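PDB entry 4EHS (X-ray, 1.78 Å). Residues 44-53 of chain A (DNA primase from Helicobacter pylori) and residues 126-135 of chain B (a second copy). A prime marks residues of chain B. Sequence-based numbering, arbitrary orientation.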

# COMPACT_ATOMS: atom_id res chain seq x y z
N ASP A 44 -12.24 12.33 -14.17
CA ASP A 44 -13.19 11.31 -13.72
C ASP A 44 -12.81 10.92 -12.29
O ASP A 44 -11.90 10.17 -12.07
CB ASP A 44 -13.26 10.13 -14.68
CG ASP A 44 -14.37 9.10 -14.28
OD1 ASP A 44 -14.84 9.11 -13.13
OD2 ASP A 44 -14.69 8.33 -15.14
N ARG A 45 -13.52 11.49 -11.32
CA ARG A 45 -13.07 11.34 -9.91
C ARG A 45 -13.25 9.90 -9.48
O ARG A 45 -12.61 9.49 -8.49
CB ARG A 45 -13.77 12.31 -8.96
CG ARG A 45 -12.87 12.75 -7.77
CD ARG A 45 -13.38 13.99 -6.99
NE ARG A 45 -12.80 14.13 -5.65
CZ ARG A 45 -11.60 14.70 -5.36
NH1 ARG A 45 -10.82 15.19 -6.32
NH2 ARG A 45 -11.17 14.73 -4.10
N SER A 46 -14.04 9.10 -10.20
CA SER A 46 -14.20 7.63 -9.85
C SER A 46 -12.88 6.89 -10.06
O SER A 46 -12.56 5.93 -9.37
CB SER A 46 -15.33 6.97 -10.68
OG SER A 46 -14.90 6.72 -12.01
N LEU A 47 -12.04 7.41 -10.97
CA LEU A 47 -10.67 6.90 -11.14
C LEU A 47 -9.74 7.22 -9.95
O LEU A 47 -8.80 6.44 -9.71
CB LEU A 47 -10.02 7.45 -12.41
CG LEU A 47 -10.85 7.15 -13.65
CD1 LEU A 47 -10.18 7.73 -14.90
CD2 LEU A 47 -11.10 5.67 -13.88
N LEU A 48 -9.96 8.34 -9.25
CA LEU A 48 -9.23 8.65 -8.03
C LEU A 48 -9.56 7.55 -7.00
O LEU A 48 -8.68 7.07 -6.29
CB LEU A 48 -9.61 10.04 -7.50
CG LEU A 48 -8.84 10.42 -6.19
CD1 LEU A 48 -7.33 10.49 -6.42
CD2 LEU A 48 -9.35 11.79 -5.76
N ASP A 49 -10.84 7.17 -6.90
CA ASP A 49 -11.22 6.09 -5.95
C ASP A 49 -10.37 4.84 -6.17
O ASP A 49 -9.84 4.26 -5.23
CB ASP A 49 -12.71 5.73 -6.11
CG ASP A 49 -13.66 6.95 -5.91
OD1 ASP A 49 -13.29 8.02 -5.39
OD2 ASP A 49 -14.82 6.81 -6.36
N LEU A 50 -10.22 4.43 -7.44
CA LEU A 50 -9.39 3.28 -7.76
C LEU A 50 -7.93 3.58 -7.39
O LEU A 50 -7.23 2.76 -6.74
CB LEU A 50 -9.47 3.00 -9.27
CG LEU A 50 -8.57 1.84 -9.70
CD1 LEU A 50 -8.99 0.54 -9.04
CD2 LEU A 50 -8.60 1.69 -11.22
N ALA A 51 -7.44 4.73 -7.85
CA ALA A 51 -5.98 4.99 -7.78
C ALA A 51 -5.53 5.03 -6.32
O ALA A 51 -4.44 4.59 -6.02
CB ALA A 51 -5.60 6.29 -8.47
N VAL A 52 -6.38 5.54 -5.40
CA VAL A 52 -5.88 5.65 -4.01
C VAL A 52 -5.71 4.26 -3.33
O VAL A 52 -5.10 4.21 -2.26
CB VAL A 52 -6.71 6.64 -3.12
CG1 VAL A 52 -6.66 8.03 -3.74
CG2 VAL A 52 -8.10 6.09 -3.02
N GLY A 53 -6.19 3.20 -3.97
CA GLY A 53 -5.88 1.79 -3.62
C GLY A 53 -4.43 1.41 -3.85
O GLY A 53 -3.94 0.42 -3.25
N MSE B 126 -13.47 12.18 3.83
CA MSE B 126 -14.32 11.51 2.85
C MSE B 126 -13.56 10.50 2.05
O MSE B 126 -14.04 9.39 1.89
CB MSE B 126 -15.14 12.38 1.89
CG MSE B 126 -16.05 13.33 2.69
SE MSE B 126 -17.24 14.19 1.37
CE MSE B 126 -17.88 12.60 0.46
N ILE B 127 -12.41 10.90 1.49
CA ILE B 127 -11.66 9.99 0.61
C ILE B 127 -11.18 8.73 1.40
O ILE B 127 -11.35 7.60 0.90
CB ILE B 127 -10.49 10.74 -0.08
CG1 ILE B 127 -11.05 11.74 -1.05
CG2 ILE B 127 -9.58 9.78 -0.79
CD1 ILE B 127 -9.98 12.61 -1.71
N CYS B 128 -10.65 8.96 2.58
CA CYS B 128 -10.15 7.89 3.41
C CYS B 128 -11.25 6.93 3.82
O CYS B 128 -11.04 5.77 3.82
CB CYS B 128 -9.36 8.40 4.61
SG CYS B 128 -7.94 9.40 4.19
N LEU B 129 -12.42 7.44 4.19
CA LEU B 129 -13.50 6.59 4.60
C LEU B 129 -14.04 5.83 3.41
O LEU B 129 -14.47 4.73 3.55
CB LEU B 129 -14.64 7.44 5.26
CG LEU B 129 -14.29 7.94 6.66
CD1 LEU B 129 -15.36 9.03 7.05
CD2 LEU B 129 -14.42 6.84 7.70
N LYS B 130 -14.07 6.44 2.24
CA LYS B 130 -14.57 5.69 1.08
C LYS B 130 -13.58 4.55 0.78
O LYS B 130 -14.00 3.47 0.44
CB LYS B 130 -14.81 6.61 -0.13
CG LYS B 130 -15.00 5.81 -1.45
CD LYS B 130 -15.61 6.55 -2.66
CE LYS B 130 -15.21 8.00 -2.76
NZ LYS B 130 -16.14 8.52 -3.82
N LYS B 131 -12.29 4.86 0.89
CA LYS B 131 -11.22 3.86 0.68
C LYS B 131 -11.46 2.72 1.68
O LYS B 131 -11.41 1.52 1.31
CB LYS B 131 -9.89 4.57 0.93
CG LYS B 131 -8.58 3.85 0.64
CD LYS B 131 -7.38 4.83 0.83
CE LYS B 131 -6.00 4.12 0.79
NZ LYS B 131 -5.77 3.17 1.94
N ALA B 132 -11.72 3.06 2.95
CA ALA B 132 -11.98 1.98 3.91
C ALA B 132 -13.22 1.16 3.62
O ALA B 132 -13.21 -0.09 3.71
CB ALA B 132 -11.99 2.52 5.37
N ARG B 133 -14.36 1.80 3.30
CA ARG B 133 -15.53 1.05 2.98
C ARG B 133 -15.34 0.07 1.79
O ARG B 133 -15.80 -1.09 1.90
CB ARG B 133 -16.72 1.99 2.67
CG ARG B 133 -17.21 2.67 3.98
CD ARG B 133 -18.64 3.27 3.89
NE ARG B 133 -18.37 4.45 3.18
CZ ARG B 133 -18.26 5.70 3.65
NH1 ARG B 133 -18.67 6.14 4.85
NH2 ARG B 133 -17.80 6.54 2.77
N GLN B 134 -14.62 0.54 0.80
CA GLN B 134 -14.32 -0.18 -0.46
C GLN B 134 -13.37 -1.33 -0.12
O GLN B 134 -13.63 -2.47 -0.52
CB GLN B 134 -13.73 0.76 -1.53
CG GLN B 134 -14.83 1.62 -2.17
CD GLN B 134 -14.40 2.60 -3.27
OE1 GLN B 134 -13.22 2.82 -3.51
NE2 GLN B 134 -15.38 3.21 -3.93
N ALA B 135 -12.36 -1.06 0.69
CA ALA B 135 -11.43 -2.12 1.17
C ALA B 135 -12.22 -3.23 1.91
O ALA B 135 -12.08 -4.42 1.63
CB ALA B 135 -10.35 -1.48 2.05
O HOH W 1 -11.17 4.46 -2.63
O HOH W 2 -15.03 9.97 -5.99

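This is a small, mixed polar and apolar helix-to-helix contact between two copies of the primase, in which one aspartate, bound directly and through water, is accompanied by a modest apolar patch and a lysine stem packed on Val52. The helix axes cross at -64° and come no closer than 10.3 Å, a spacing that leaves room for long side chains and for water; only 341 Å² is buried, summed over both sides.

The CA-to-CB bonds of Asp49 and Lys130′ each point toward the other stretch. The salt bridge between them is loose: Lys130′ NZ lies 3.3 Å from both Asp49 OD1 and Asp49 OD2, and each hydrogen bond is weak. Water 2 bridges the pair, donating to Asp49 OD1 at 2.7 Å and accepting from Lys130′ NZ at 2.8 Å, so the ions are joined by shorter bonds through solvent than directly. The backbone of the same aspartate is used as well: water 1 donates to Asp49 O at 2.9 Å and to Gln134′ OE1 at 2.8 Å. Lys130′ and Gln134′ are four residues apart, about one helical turn, and therefore both can reach Asp49.

Toward the start of helix 45-51, Ile127′ supplies the apolar element. Ile127′ CD1 lies 4.2 Å from Leu48 CD2 and 3.4 Å from Arg45 NH2, an oblique approach to a guanidinium whose NH1 and NH2 are hydrogen-bonded elsewhere in the structure. The CA-to-CB bonds of Arg45 and Leu48 point sideways, but their side-chain ends come nearer.

At Val52, Lys131′ works through its carbons. Lys131′ CD packs 4.1 Å from Val52 CG2, and Lys131′ CE comes within 3.2 Å of Val52 O. Here the lysine contributes an aliphatic stem; Lys130′, by contrast, brings its ammonium group into a salt bridge, with Lys130′ CE also 3.3 Å from Asp49 OD1.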